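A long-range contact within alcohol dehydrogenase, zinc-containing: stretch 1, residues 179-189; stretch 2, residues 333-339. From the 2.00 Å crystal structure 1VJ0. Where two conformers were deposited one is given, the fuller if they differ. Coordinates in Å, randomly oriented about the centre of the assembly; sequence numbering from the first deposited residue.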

# COMPACT_ATOMS: atom_id res chain seq x y z
N SER A 179 17.73 -18.96 2.02
CA SER A 179 18.15 -17.68 2.56
C SER A 179 17.71 -16.53 1.65
O SER A 179 17.24 -15.52 2.12
N GLY A 180 17.80 -16.70 0.35
CA GLY A 180 17.44 -15.65 -0.58
C GLY A 180 15.98 -15.26 -0.62
O GLY A 180 15.66 -14.07 -0.68
N ALA A 181 15.08 -16.23 -0.55
CA ALA A 181 13.67 -15.89 -0.55
C ALA A 181 13.18 -15.28 0.77
O ALA A 181 12.29 -14.42 0.80
N THR A 182 13.81 -15.68 1.88
CA THR A 182 13.51 -15.05 3.14
C THR A 182 14.01 -13.60 3.13
O THR A 182 13.27 -12.68 3.52
N ALA A 183 15.23 -13.36 2.64
CA ALA A 183 15.71 -11.99 2.48
C ALA A 183 14.78 -11.18 1.53
O ALA A 183 14.43 -10.04 1.80
N TYR A 184 14.36 -11.78 0.41
CA TYR A 184 13.42 -11.11 -0.46
C TYR A 184 12.14 -10.73 0.28
O TYR A 184 11.67 -9.58 0.19
N HIS A 185 11.55 -11.67 0.99
CA HIS A 185 10.35 -11.42 1.77
C HIS A 185 10.56 -10.15 2.62
O HIS A 185 9.70 -9.25 2.74
N ALA A 186 11.72 -10.07 3.25
CA ALA A 186 12.00 -8.97 4.15
C ALA A 186 11.97 -7.63 3.50
O ALA A 186 11.52 -6.66 4.11
N PHE A 187 12.52 -7.56 2.30
CA PHE A 187 12.53 -6.35 1.48
C PHE A 187 11.18 -6.05 0.87
O PHE A 187 10.77 -4.87 0.80
N ASP A 188 10.44 -7.10 0.51
CA ASP A 188 9.13 -6.96 -0.12
C ASP A 188 8.13 -6.35 0.85
O ASP A 188 7.15 -5.76 0.42
N GLU A 189 8.36 -6.49 2.16
CA GLU A 189 7.42 -5.91 3.15
C GLU A 189 7.54 -4.37 3.27
O GLU A 189 6.63 -3.72 3.78
N VAL A 333 9.54 -16.75 -6.89
CA VAL A 333 9.68 -16.34 -8.27
C VAL A 333 10.53 -15.07 -8.37
O VAL A 333 11.45 -14.95 -9.21
N LYS A 334 10.26 -14.10 -7.51
CA LYS A 334 11.01 -12.84 -7.57
C LYS A 334 12.47 -13.01 -7.16
O LYS A 334 13.37 -12.33 -7.66
N THR A 335 12.71 -13.93 -6.23
CA THR A 335 14.09 -14.25 -5.82
C THR A 335 14.85 -14.92 -6.96
O THR A 335 16.01 -14.59 -7.21
N VAL A 336 14.22 -15.86 -7.64
CA VAL A 336 14.84 -16.48 -8.79
C VAL A 336 15.17 -15.40 -9.83
O VAL A 336 16.27 -15.42 -10.38
N SER A 337 14.27 -14.44 -10.08
CA SER A 337 14.58 -13.37 -11.07
C SER A 337 15.80 -12.52 -10.67
O SER A 337 16.72 -12.31 -11.48
N ILE A 338 15.82 -12.06 -9.42
CA ILE A 338 16.97 -11.26 -8.95
C ILE A 338 18.26 -12.07 -9.02
O ILE A 338 19.31 -11.60 -9.48
N THR A 339 18.17 -13.30 -8.54
CA THR A 339 19.32 -14.18 -8.47
C THR A 339 19.93 -14.38 -9.88
O THR A 339 21.15 -14.33 -10.06

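Where two helices cross steeply, only a few side chains can reach from one to the other, and the contact tends to be organised around a close point of small residues flanked by larger ones. Alcohol dehydrogenase offers a compact example. Helix 179-188 and helix 333-339, whose touching residues are at least 146 apart in sequence, pass 9.0 Å from each other at their axes, with 105° between their N-to-C directions, and together bury 271 Å².

The close point lies at Gly180 and Ala181 against Thr335; the CA atoms of Ala181 and Thr335 are 5.5 Å apart. Gly180 has no side chain, and the space a CB would take is already claimed: an ideally placed CB would lie 3.3 Å from Thr335 CG2, a tight fit. Ala181 directs its CB sideways, so the threonine meets its backbone as well as its methyl, with Thr335 OG1 3.3 Å from Ala181 CA and 3.7 Å from Ala181 CB. Thr335 points toward the first helix in the m rotamer (chi1 -65°), and its OG1 also comes within 3.1 Å of Tyr184 CB. These are packing contacts, since no direct hydrogen bond joins the two stretches; the hydroxyl finds its polar partner in a residue just outside them. One turn on, Thr339 has the same m rotamer, which brings its OG1 2.8 Å from Thr335 O, to which it donates a hydrogen bond along its own helix.

Tyr184 contributes the largest covered area. Its CB points toward the second helix, and chi1 of -174° (t) with chi2 of 77° extends the ring beside Lys334, Thr335 and Ile338. The backbone of Lys334 places its CB over one face of the ring, 4.1 Å from the Tyr184 ring centroid and 19° off the ring normal, in a CH-pi contact; chi1 in the m well and the t angles beyond it then carry the chain past the ring, and its CD lies 3.5 Å from Tyr184 OH. Ile338 (chi1 m, chi2 t) also points toward the first helix and approaches the ring obliquely, its CD1 3.7 Å from Tyr184 CD1.

The extended lysine carries its ammonium group to the edge of the contact, where Asp188, with chi1 of -164° (t), offers its carboxylate. Opposite charges are near each other here without forming a salt bridge: Asp188 OD1 and Lys334 NZ are 4.3 Å apart. Two waters complete the link. Water 1 donates to Asp188 OD2 at 2.9 Å and accepts from Lys334 NZ at 2.7 Å; water 2 donates to Asp188 OD1 at 2.7 Å and accepts from Lys334 NZ at 3.1 Å. Each carboxylate oxygen thus has its own bridge to the same nitrogen. The example illustrates a common pattern: close packing in the middle, built around a threonine hydroxyl that hydrogen-bonds outside the two stretches, with opposite charges linked through two waters where the helices diverge.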

# COMPACT_ATOMS: atom_id res chain seq x y z
CB SER A 179 19.68 -17.69 2.72
OG SER A 179 20.30 -18.12 1.51
CB ALA A 181 12.84 -17.09 -0.95
CB THR A 182 14.09 -15.90 4.29
OG1 THR A 182 13.42 -17.14 4.33
CG2 THR A 182 13.82 -15.25 5.63
CB ALA A 183 17.18 -11.98 1.97
CB TYR A 184 13.15 -11.86 -1.81
CG TYR A 184 12.28 -10.95 -2.60
CD1 TYR A 184 12.82 -9.85 -3.23
CD2 TYR A 184 10.90 -11.08 -2.57
CE1 TYR A 184 12.01 -8.91 -3.84
CE2 TYR A 184 10.08 -10.15 -3.20
CZ TYR A 184 10.64 -9.07 -3.81
OH TYR A 184 9.81 -8.15 -4.38
CB HIS A 185 10.07 -12.68 2.65
CG HIS A 185 8.83 -12.59 3.50
ND1 HIS A 185 8.37 -13.67 4.24
CD2 HIS A 185 7.93 -11.61 3.66
CE1 HIS A 185 7.27 -13.31 4.87
NE2 HIS A 185 6.96 -12.07 4.53
CB ALA A 186 13.35 -9.16 4.76
CB PHE A 187 13.61 -6.45 0.42
CG PHE A 187 15.00 -6.18 0.95
CD1 PHE A 187 15.76 -7.19 1.51
CD2 PHE A 187 15.56 -4.89 0.86
CE1 PHE A 187 17.04 -6.92 2.03
CE2 PHE A 187 16.82 -4.62 1.33
CZ PHE A 187 17.57 -5.66 1.97
CB ASP A 188 8.62 -8.33 -0.54
CG ASP A 188 7.50 -8.27 -1.51
OD1 ASP A 188 7.66 -7.67 -2.61
OD2 ASP A 188 6.42 -8.85 -1.27
CB GLU A 189 7.65 -6.54 4.52
CG GLU A 189 7.22 -7.98 4.62
CD GLU A 189 5.73 -8.15 4.33
OE1 GLU A 189 4.89 -7.39 4.87
OE2 GLU A 189 5.40 -9.01 3.51
CB VAL A 333 8.24 -16.12 -8.84
CG1 VAL A 333 8.24 -15.21 -10.05
CG2 VAL A 333 7.57 -17.42 -9.11
CB LYS A 334 10.30 -11.77 -6.75
CG LYS A 334 8.89 -11.53 -7.19
CD LYS A 334 8.10 -10.62 -6.26
CE LYS A 334 6.63 -10.59 -6.69
NZ LYS A 334 5.65 -9.95 -5.70
CB THR A 335 14.05 -15.18 -4.60
OG1 THR A 335 13.47 -14.48 -3.49
CG2 THR A 335 15.45 -15.60 -4.16
CB VAL A 336 13.93 -17.60 -9.38
CG1 VAL A 336 14.40 -18.05 -10.74
CG2 VAL A 336 13.84 -18.76 -8.41
CB SER A 337 13.34 -12.50 -11.37
OG SER A 337 13.66 -11.44 -12.27
CB ILE A 338 16.72 -10.73 -7.54
CG1 ILE A 338 15.62 -9.66 -7.56
CG2 ILE A 338 17.98 -10.10 -6.95
CD1 ILE A 338 15.04 -9.39 -6.11
CB THR A 339 18.92 -15.49 -7.80
OG1 THR A 339 18.58 -15.25 -6.43
CG2 THR A 339 20.12 -16.45 -7.75
O HOH W 1 6.05 -10.92 -3.21
O HOH W 2 6.03 -7.07 -4.66